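Local structure of endonuclease V (Streptomyces avermitilis, 3GOC) at residues A[82-85]-A[91-94]; A[47-50]-A[55-58]; A[25-30]-A[130-135]; A[8-13]-A[93-98]. The protein probably repairs deaminated DNA by nicking double-stranded DNA at the second phosphodiester bond 3' to a deoxyinosine, with magnesium as cofactor. All blocks are in the same frame, centred on the assembly; numbering follows the deposited sequence.

Contact 1 of 4, residues A[82-85]-A[91-94]; sequences FPYV and FREI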
# COMPACT_ATOMS: atom_id res chain seq x y z
N PHE A 82 -31.55 3.42 -15.73
CA PHE A 82 -32.46 2.85 -14.74
C PHE A 82 -32.96 3.96 -13.84
O PHE A 82 -32.26 4.95 -13.61
CB PHE A 82 -31.73 1.79 -13.89
CG PHE A 82 -32.65 0.79 -13.26
CD1 PHE A 82 -33.24 -0.21 -14.02
CD2 PHE A 82 -32.93 0.85 -11.89
CE1 PHE A 82 -34.10 -1.13 -13.45
CE2 PHE A 82 -33.80 -0.07 -11.31
CZ PHE A 82 -34.39 -1.06 -12.09
N PRO A 83 -34.19 3.83 -13.33
CA PRO A 83 -34.72 4.86 -12.43
C PRO A 83 -33.92 4.86 -11.13
O PRO A 83 -33.15 3.92 -10.87
CB PRO A 83 -36.17 4.43 -12.23
CG PRO A 83 -36.13 2.95 -12.42
CD PRO A 83 -35.20 2.80 -13.60
N TYR A 84 -34.10 5.88 -10.31
CA TYR A 84 -33.37 5.96 -9.05
C TYR A 84 -34.02 5.06 -8.01
O TYR A 84 -35.14 5.32 -7.57
CB TYR A 84 -33.32 7.40 -8.54
CG TYR A 84 -32.48 7.57 -7.31
CD1 TYR A 84 -32.99 7.31 -6.03
CD2 TYR A 84 -31.15 7.97 -7.41
CE1 TYR A 84 -32.19 7.44 -4.90
CE2 TYR A 84 -30.34 8.10 -6.29
CZ TYR A 84 -30.87 7.84 -5.04
OH TYR A 84 -30.07 7.96 -3.93
N VAL A 85 -33.32 3.99 -7.65
CA VAL A 85 -33.81 3.05 -6.65
C VAL A 85 -32.64 2.59 -5.79
O VAL A 85 -31.74 1.91 -6.28
CB VAL A 85 -34.44 1.80 -7.31
CG1 VAL A 85 -35.00 0.87 -6.23
CG2 VAL A 85 -35.54 2.21 -8.28
N PHE A 91 -27.34 0.09 -11.79
CA PHE A 91 -28.01 -0.12 -13.07
C PHE A 91 -28.19 1.16 -13.87
O PHE A 91 -28.54 1.12 -15.05
CB PHE A 91 -29.34 -0.83 -12.87
CG PHE A 91 -29.19 -2.27 -12.49
CD1 PHE A 91 -29.08 -2.64 -11.15
CD2 PHE A 91 -29.11 -3.25 -13.48
CE1 PHE A 91 -28.89 -3.98 -10.80
CE2 PHE A 91 -28.91 -4.59 -13.14
CZ PHE A 91 -28.80 -4.96 -11.79
N ARG A 92 -27.94 2.31 -13.23
CA ARG A 92 -28.06 3.59 -13.91
C ARG A 92 -26.80 3.97 -14.68
O ARG A 92 -26.87 4.69 -15.67
CB ARG A 92 -28.30 4.72 -12.89
CG ARG A 92 -29.46 4.54 -11.95
CD ARG A 92 -29.54 5.75 -11.03
NE ARG A 92 -28.34 5.86 -10.19
CZ ARG A 92 -27.98 6.96 -9.52
NH1 ARG A 92 -28.71 8.06 -9.60
NH2 ARG A 92 -26.89 6.95 -8.77
N GLU A 93 -25.65 3.46 -14.23
CA GLU A 93 -24.37 3.85 -14.80
C GLU A 93 -23.43 2.80 -15.36
O GLU A 93 -22.48 3.15 -16.05
CB GLU A 93 -23.60 4.64 -13.74
CG GLU A 93 -23.37 3.85 -12.47
CD GLU A 93 -22.72 4.66 -11.38
OE1 GLU A 93 -21.49 4.54 -11.19
OE2 GLU A 93 -23.45 5.43 -10.72
N ILE A 94 -23.68 1.52 -15.09
CA ILE A 94 -22.79 0.49 -15.59
C ILE A 94 -22.48 0.56 -17.09
O ILE A 94 -21.32 0.47 -17.48
CB ILE A 94 -23.32 -0.90 -15.19
CG1 ILE A 94 -23.00 -1.13 -13.71
CG2 ILE A 94 -22.70 -1.99 -16.05
CD1 ILE A 94 -23.91 -2.11 -13.05
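Phe82 and Arg92 bring the two arms of an irregular loop together, their CA atoms 4.5 Å apart, without either arm forming a strand. Packing joins them, of side chain on side chain and of side chain on backbone. Phe82 and Phe91 lie side by side and point the same way: CG of Phe82 rests 3.7 Å from CB of Phe91, and the two rings, with planes 48° apart, meet at a slant rather than in a stack. The Arg92 side chain takes a separate course. Its aliphatic part passes alongside the Phe82 carbonyl, with CG 3.3 Å from Phe82 O, and a turn about the CG-CD bond (chi3 -63°) then swings the guanidinium toward Tyr84. There NH1 comes up to the edge of the phenol ring, 3.3 Å from Tyr84 CD2, the guanidinium and ring planes standing almost perpendicular. NE is occupied within the loop itself by a hydrogen bond to Leu89 O, which helps fix the rotation of the planar group. With Arg92 cut back to an alanine, Leu89 O would probably lose this donor and the Tyr84 ring its neighbour at the edge. Tyr84 is predicted to interact with target DNA, and the Pro83-Tyr84-Val85 run probably corresponds to the wedge by which endonuclease V enzymes part the strands beside a lesion, here held on a compact loop between strand 70-79 and helix 94-102.

Contact 2 of 4, residues A[47-50]-A[55-58]; sequences VAYD and VVVA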
# COMPACT_ATOMS: atom_id res chain seq x y z
N VAL A 47 -18.46 8.67 -11.70
CA VAL A 47 -19.46 9.24 -12.59
C VAL A 47 -20.04 10.53 -12.04
O VAL A 47 -19.94 10.82 -10.85
CB VAL A 47 -20.61 8.25 -12.86
CG1 VAL A 47 -20.06 6.95 -13.44
CG2 VAL A 47 -21.36 7.97 -11.57
N ALA A 48 -20.63 11.30 -12.94
CA ALA A 48 -21.27 12.56 -12.60
C ALA A 48 -22.61 12.56 -13.31
O ALA A 48 -22.68 12.33 -14.52
CB ALA A 48 -20.41 13.74 -13.07
N TYR A 49 -23.68 12.80 -12.56
CA TYR A 49 -25.03 12.84 -13.13
C TYR A 49 -25.46 14.27 -13.38
O TYR A 49 -25.22 15.15 -12.57
CB TYR A 49 -26.04 12.20 -12.17
CG TYR A 49 -25.93 10.70 -12.06
CD1 TYR A 49 -25.06 10.10 -11.16
CD2 TYR A 49 -26.70 9.88 -12.88
CE1 TYR A 49 -24.95 8.72 -11.08
CE2 TYR A 49 -26.60 8.50 -12.81
CZ TYR A 49 -25.73 7.92 -11.91
OH TYR A 49 -25.63 6.55 -11.84
N ASP A 50 -26.10 14.50 -14.52
CA ASP A 50 -26.58 15.83 -14.83
C ASP A 50 -27.94 16.00 -14.17
O ASP A 50 -28.74 15.07 -14.14
CB ASP A 50 -26.70 16.02 -16.34
CG ASP A 50 -26.81 17.48 -16.71
OD1 ASP A 50 -27.93 17.97 -16.94
OD2 ASP A 50 -25.76 18.16 -16.76
N VAL A 55 -28.79 12.26 -18.26
CA VAL A 55 -27.50 11.80 -18.75
C VAL A 55 -26.50 11.60 -17.62
O VAL A 55 -26.57 12.26 -16.58
CB VAL A 55 -26.92 12.81 -19.78
CG1 VAL A 55 -25.57 12.33 -20.28
CG2 VAL A 55 -27.89 12.97 -20.94
N VAL A 56 -25.58 10.66 -17.81
CA VAL A 56 -24.55 10.37 -16.83
C VAL A 56 -23.22 10.31 -17.58
O VAL A 56 -23.15 9.83 -18.70
CB VAL A 56 -24.83 9.04 -16.06
CG1 VAL A 56 -24.97 7.87 -17.04
CG2 VAL A 56 -23.72 8.78 -15.05
N VAL A 57 -22.18 10.86 -16.96
CA VAL A 57 -20.86 10.86 -17.57
C VAL A 57 -19.89 10.08 -16.71
O VAL A 57 -19.79 10.32 -15.51
CB VAL A 57 -20.33 12.31 -17.75
CG1 VAL A 57 -18.88 12.28 -18.21
CG2 VAL A 57 -21.19 13.04 -18.78
N ALA A 58 -19.19 9.14 -17.32
CA ALA A 58 -18.24 8.31 -16.60
C ALA A 58 -16.82 8.65 -17.02
O ALA A 58 -16.57 9.04 -18.16
CB ALA A 58 -18.51 6.85 -16.86
O HOH W 1 -28.75 12.45 -14.73
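Ala48 and Val57 form the hydrogen-bonded pair at the middle of this antiparallel ladder, each satisfying the other's backbone: Ala48 N donates to Val57 O at 2.9 Å, and Val57 N returns the bond to Ala48 O at the same length. Two residues nearer the turn, Asp50 N reaches Val55 O over 3.1 Å in an almost perfectly straight bond (177° at the hydrogen). A water lies within bonding distance of both Val55 O (2.9 Å) and Asp50 O (2.7 Å), beside the turn. The Asp50 carboxylate is turned to the hairpin's own turn, where OD1 accepts from the backbone N atoms of Glu52 and Arg53. On the face carrying Val47, Tyr49, Val56 and Ala58 the contact is apolar. Tyr49 has CG anti to its carbonyl carbon (chi1 -72°), which lays the ring alongside Val56; methyl CG2 of Val56 sits over the ring face, 3.8 Å from the centroid and 15° off the normal, a CH-pi contact. The phenol OH continues past this methyl to a hydrogen bond with Glu93 OE2. The backbone bonds of Ala48, Asp50, Val55 and Val57 tie the two strands together, and the outer bonds of Val56 and Ala58 join the hairpin to strand 70-79. This hairpin of the RNase H-like sheet carries, just before Val47, Asp46, which binds both magnesium ions, so the pairing probably helps set where that ligand stands.

Contact 3 of 4, residues A[25-30]-A[130-135]; sequences RGRVIL and LGVLTG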
# COMPACT_ATOMS: atom_id res chain seq x y z
N ARG A 25 -24.02 -12.36 -8.96
CA ARG A 25 -23.24 -12.43 -7.73
C ARG A 25 -22.49 -13.75 -7.64
O ARG A 25 -21.44 -13.84 -7.01
CB ARG A 25 -24.15 -12.28 -6.51
CG ARG A 25 -23.39 -12.00 -5.21
CD ARG A 25 -24.14 -12.54 -4.01
NE ARG A 25 -25.57 -12.23 -4.06
CZ ARG A 25 -26.44 -12.58 -3.12
NH1 ARG A 25 -27.72 -12.26 -3.25
NH2 ARG A 25 -26.03 -13.23 -2.04
N GLY A 26 -23.04 -14.78 -8.28
CA GLY A 26 -22.42 -16.09 -8.27
C GLY A 26 -21.12 -16.15 -9.04
O GLY A 26 -20.40 -17.15 -8.97
N ARG A 27 -20.80 -15.09 -9.78
CA ARG A 27 -19.57 -15.06 -10.55
C ARG A 27 -18.46 -14.35 -9.78
O ARG A 27 -17.30 -14.36 -10.20
CB ARG A 27 -19.81 -14.38 -11.90
CG ARG A 27 -20.77 -15.14 -12.81
CD ARG A 27 -20.20 -15.30 -14.21
NE ARG A 27 -20.32 -14.08 -15.01
CZ ARG A 27 -21.47 -13.63 -15.50
NH1 ARG A 27 -21.48 -12.51 -16.22
NH2 ARG A 27 -22.59 -14.29 -15.28
N VAL A 28 -18.80 -13.74 -8.66
CA VAL A 28 -17.83 -13.02 -7.85
C VAL A 28 -16.78 -13.95 -7.24
O VAL A 28 -17.12 -15.00 -6.70
CB VAL A 28 -18.52 -12.22 -6.71
CG1 VAL A 28 -17.47 -11.56 -5.82
CG2 VAL A 28 -19.44 -11.16 -7.31
N ILE A 29 -15.52 -13.55 -7.34
CA ILE A 29 -14.42 -14.33 -6.79
C ILE A 29 -13.89 -13.59 -5.56
O ILE A 29 -13.52 -12.42 -5.64
CB ILE A 29 -13.29 -14.51 -7.83
CG1 ILE A 29 -13.82 -15.38 -8.99
CG2 ILE A 29 -12.07 -15.15 -7.18
CD1 ILE A 29 -12.87 -15.48 -10.17
N LEU A 30 -13.87 -14.29 -4.43
CA LEU A 30 -13.43 -13.70 -3.16
C LEU A 30 -12.13 -14.25 -2.60
O LEU A 30 -11.52 -13.63 -1.72
CB LEU A 30 -14.54 -13.87 -2.11
CG LEU A 30 -15.90 -13.23 -2.39
CD1 LEU A 30 -16.91 -13.68 -1.34
CD2 LEU A 30 -15.77 -11.72 -2.40
N LEU A 130 -19.29 -4.38 -11.64
CA LEU A 130 -18.34 -4.02 -12.69
C LEU A 130 -17.27 -5.11 -12.83
O LEU A 130 -16.85 -5.45 -13.93
CB LEU A 130 -17.68 -2.68 -12.37
CG LEU A 130 -16.68 -2.13 -13.38
CD1 LEU A 130 -17.39 -1.76 -14.69
CD2 LEU A 130 -16.00 -0.90 -12.79
N GLY A 131 -16.85 -5.65 -11.69
CA GLY A 131 -15.84 -6.69 -11.70
C GLY A 131 -16.27 -7.93 -12.47
O GLY A 131 -15.54 -8.44 -13.33
N VAL A 132 -17.46 -8.42 -12.18
CA VAL A 132 -17.96 -9.61 -12.86
C VAL A 132 -18.20 -9.39 -14.36
O VAL A 132 -17.95 -10.29 -15.17
CB VAL A 132 -19.25 -10.11 -12.19
CG1 VAL A 132 -19.89 -11.22 -13.03
CG2 VAL A 132 -18.92 -10.65 -10.80
N LEU A 133 -18.66 -8.20 -14.74
CA LEU A 133 -18.91 -7.93 -16.15
C LEU A 133 -17.62 -7.78 -16.96
O LEU A 133 -17.57 -8.18 -18.13
CB LEU A 133 -19.76 -6.67 -16.32
CG LEU A 133 -21.20 -6.75 -15.80
CD1 LEU A 133 -21.89 -5.41 -16.00
CD2 LEU A 133 -21.95 -7.86 -16.52
N THR A 134 -16.60 -7.21 -16.35
CA THR A 134 -15.32 -7.00 -17.03
C THR A 134 -14.37 -8.16 -16.83
O THR A 134 -13.46 -8.38 -17.64
CB THR A 134 -14.59 -5.74 -16.51
OG1 THR A 134 -14.31 -5.90 -15.11
CG2 THR A 134 -15.44 -4.50 -16.72
N GLY A 135 -14.58 -8.92 -15.76
CA GLY A 135 -13.72 -10.03 -15.44
C GLY A 135 -12.44 -9.54 -14.79
O GLY A 135 -11.53 -10.33 -14.54
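Val132 meets Arg27 and Val28 mainly with one methyl each, a division set by its first torsion: CG1 lies opposite the backbone N (chi1 171°) and faces Arg27, while CG2 is turned to Val28. Arg27 for its part folds over that first methyl by bends at chi2 (-131°) and chi3. Its CB comes within 3.4 Å of Val132 CG1, and the chain then doubles back to place one face of the guanidinium above the same methyl, with NE 3.5 Å from CG1. The valines cross at about a right angle, Val28 CG2 standing 3.6 Å from Val132 CG2. Val132 belongs to helix 126-134, the helix of a beta-alpha-beta crossover between the parallel strands 110-114 and 138-142 of the RNase H-like sheet, and the segment 25-30, which follows helix 14-24, lies across the outer side of that helix. The other side looks inward, where Leu130 packs on Ile111 and Cys113 of the sheet. Near the helix end Thr134 OG1 donates to Leu130 O at 2.8 Å. The same oxygen also takes the backbone N of Thr134, the two donors arriving from opposite faces of the carbonyl plane. Gly135 then leaves the helix with a positive phi of 79°, its N still bonded to Gly131 O.

Contact 4 of 4, residues A[8-13]-A[93-98]; sequences AGWPAT and EIPTVL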
# COMPACT_ATOMS: atom_id res chain seq x y z
N ALA A 8 -29.69 -3.15 -25.00
CA ALA A 8 -30.86 -3.90 -25.44
C ALA A 8 -31.19 -4.94 -24.37
O ALA A 8 -30.36 -5.77 -24.02
CB ALA A 8 -30.56 -4.59 -26.77
N GLY A 9 -32.42 -4.90 -23.86
CA GLY A 9 -32.83 -5.86 -22.85
C GLY A 9 -32.47 -5.52 -21.41
O GLY A 9 -32.71 -6.33 -20.50
N TRP A 10 -31.90 -4.35 -21.19
CA TRP A 10 -31.50 -3.92 -19.84
C TRP A 10 -32.72 -3.97 -18.92
O TRP A 10 -33.84 -3.71 -19.35
CB TRP A 10 -30.96 -2.49 -19.90
CG TRP A 10 -30.12 -2.09 -18.73
CD1 TRP A 10 -30.43 -1.16 -17.78
CD2 TRP A 10 -28.81 -2.58 -18.41
NE1 TRP A 10 -29.38 -1.03 -16.89
CE2 TRP A 10 -28.38 -1.89 -17.25
CE3 TRP A 10 -27.96 -3.53 -18.99
CZ2 TRP A 10 -27.13 -2.11 -16.67
CZ3 TRP A 10 -26.72 -3.76 -18.40
CH2 TRP A 10 -26.32 -3.05 -17.25
N PRO A 11 -32.52 -4.31 -17.63
CA PRO A 11 -33.63 -4.37 -16.68
C PRO A 11 -34.48 -3.10 -16.70
O PRO A 11 -33.96 -1.99 -16.74
CB PRO A 11 -32.92 -4.55 -15.34
CG PRO A 11 -31.74 -5.37 -15.70
CD PRO A 11 -31.26 -4.71 -16.99
N ALA A 12 -35.80 -3.28 -16.66
CA ALA A 12 -36.72 -2.16 -16.66
C ALA A 12 -37.57 -2.14 -15.39
O ALA A 12 -38.33 -1.19 -15.17
CB ALA A 12 -37.61 -2.22 -17.89
N THR A 13 -37.45 -3.17 -14.56
CA THR A 13 -38.21 -3.25 -13.31
C THR A 13 -37.27 -3.62 -12.17
O THR A 13 -36.18 -4.16 -12.40
CB THR A 13 -39.32 -4.31 -13.37
OG1 THR A 13 -38.74 -5.62 -13.34
CG2 THR A 13 -40.14 -4.16 -14.65
N GLU A 93 -25.65 3.46 -14.23
CA GLU A 93 -24.37 3.85 -14.80
C GLU A 93 -23.43 2.80 -15.36
O GLU A 93 -22.48 3.15 -16.05
CB GLU A 93 -23.60 4.64 -13.74
CG GLU A 93 -23.37 3.85 -12.47
CD GLU A 93 -22.72 4.66 -11.38
OE1 GLU A 93 -21.49 4.54 -11.19
OE2 GLU A 93 -23.45 5.43 -10.72
N ILE A 94 -23.68 1.52 -15.09
CA ILE A 94 -22.79 0.49 -15.59
C ILE A 94 -22.48 0.56 -17.09
O ILE A 94 -21.32 0.47 -17.48
CB ILE A 94 -23.32 -0.90 -15.19
CG1 ILE A 94 -23.00 -1.13 -13.71
CG2 ILE A 94 -22.70 -1.99 -16.05
CD1 ILE A 94 -23.91 -2.11 -13.05
N PRO A 95 -23.51 0.73 -17.94
CA PRO A 95 -23.23 0.80 -19.38
C PRO A 95 -22.24 1.90 -19.76
O PRO A 95 -21.37 1.72 -20.61
CB PRO A 95 -24.62 1.04 -19.98
CG PRO A 95 -25.53 0.33 -19.02
CD PRO A 95 -24.96 0.73 -17.68
N THR A 96 -22.38 3.05 -19.11
CA THR A 96 -21.51 4.19 -19.40
C THR A 96 -20.11 3.99 -18.84
O THR A 96 -19.13 4.42 -19.44
CB THR A 96 -22.14 5.50 -18.86
OG1 THR A 96 -23.45 5.65 -19.42
CG2 THR A 96 -21.31 6.70 -19.26
N VAL A 97 -20.01 3.33 -17.68
CA VAL A 97 -18.72 3.06 -17.07
C VAL A 97 -17.96 2.07 -17.96
O VAL A 97 -16.76 2.21 -18.20
CB VAL A 97 -18.88 2.46 -15.65
CG1 VAL A 97 -17.53 2.01 -15.11
CG2 VAL A 97 -19.49 3.50 -14.73
N LEU A 98 -18.68 1.05 -18.45
CA LEU A 98 -18.05 0.07 -19.33
C LEU A 98 -17.53 0.76 -20.59
O LEU A 98 -16.47 0.43 -21.10
CB LEU A 98 -19.05 -1.03 -19.72
CG LEU A 98 -19.46 -1.98 -18.58
CD1 LEU A 98 -20.60 -2.87 -19.06
CD2 LEU A 98 -18.27 -2.82 -18.14
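Trp10 reaches Ile94 and Pro95 with the far end of its indole, which spans a CA-CA separation of 9.5 Å between Trp10 and Pro95. CB points at helix 94-102, and with CG anti to the backbone N (chi1 -161°) the ring system extends straight out of the N-terminal loop. The pyrrole edge is polar: NE1 donates a hydrogen bond to Phe91 O, three residues ahead of the helix. From CE2 onward the neighbours are carbon. CE2 lies 4.0 Å from Pro95 CG, and CZ2 is nearer still, 3.7 Å from Pro95 CD. At the tip CH2 meets both Pro95 CG and, at 4.0 Å, Ile94 CG2. The proline ring comes in over a face of the benzene half, its CG 3.9 Å from the centroid of the six-membered ring and 18° from the normal, a CH-pi contact. On the opposite face of the indole lies CD of Pro11, the next residue in the chain, so a proline lies on each face, Pro11 toward the pyrrole half and Pro95 over the benzene half. A serine in place of Trp10 would probably leave Phe91 O without its indole donor and Pro95 and Ile94 without the ring packed against them. Pro95 stands in the first turn of the helix, where Val97 N already bonds to Glu93 O. The contact thus lays the loop that leads into helix 14-24 against the N-terminal end of helix 94-102, whose Thr96 packs on Val56 and Ala58 of strand 55-64 and whose Ile94 leans on helix 126-134.

How the contacts relate
Along the chain, contact 2 closes before contact 1 opens, and both fall inside the loop closed by contact 3; contact 4 crosses contact 3, its segments alternating with those of the latter. Contacts 1 and 4 are the nearest neighbours, centres about 7 Å apart, and share Glu93 and Ile94 at the start of helix 94-102. Contact 2 lies about 11 Å from contact 1, in the hairpin of strands 41-49 and 55-64. Contact 3 is more remote, its centre 16 to 23 Å from the others, yet Leu133 of helix 126-134 packs on Ile94. Helix 94-102 thus connects sheet, the loop predicted to meet DNA and N-terminal segment, a small example of distant sequence converging on one element.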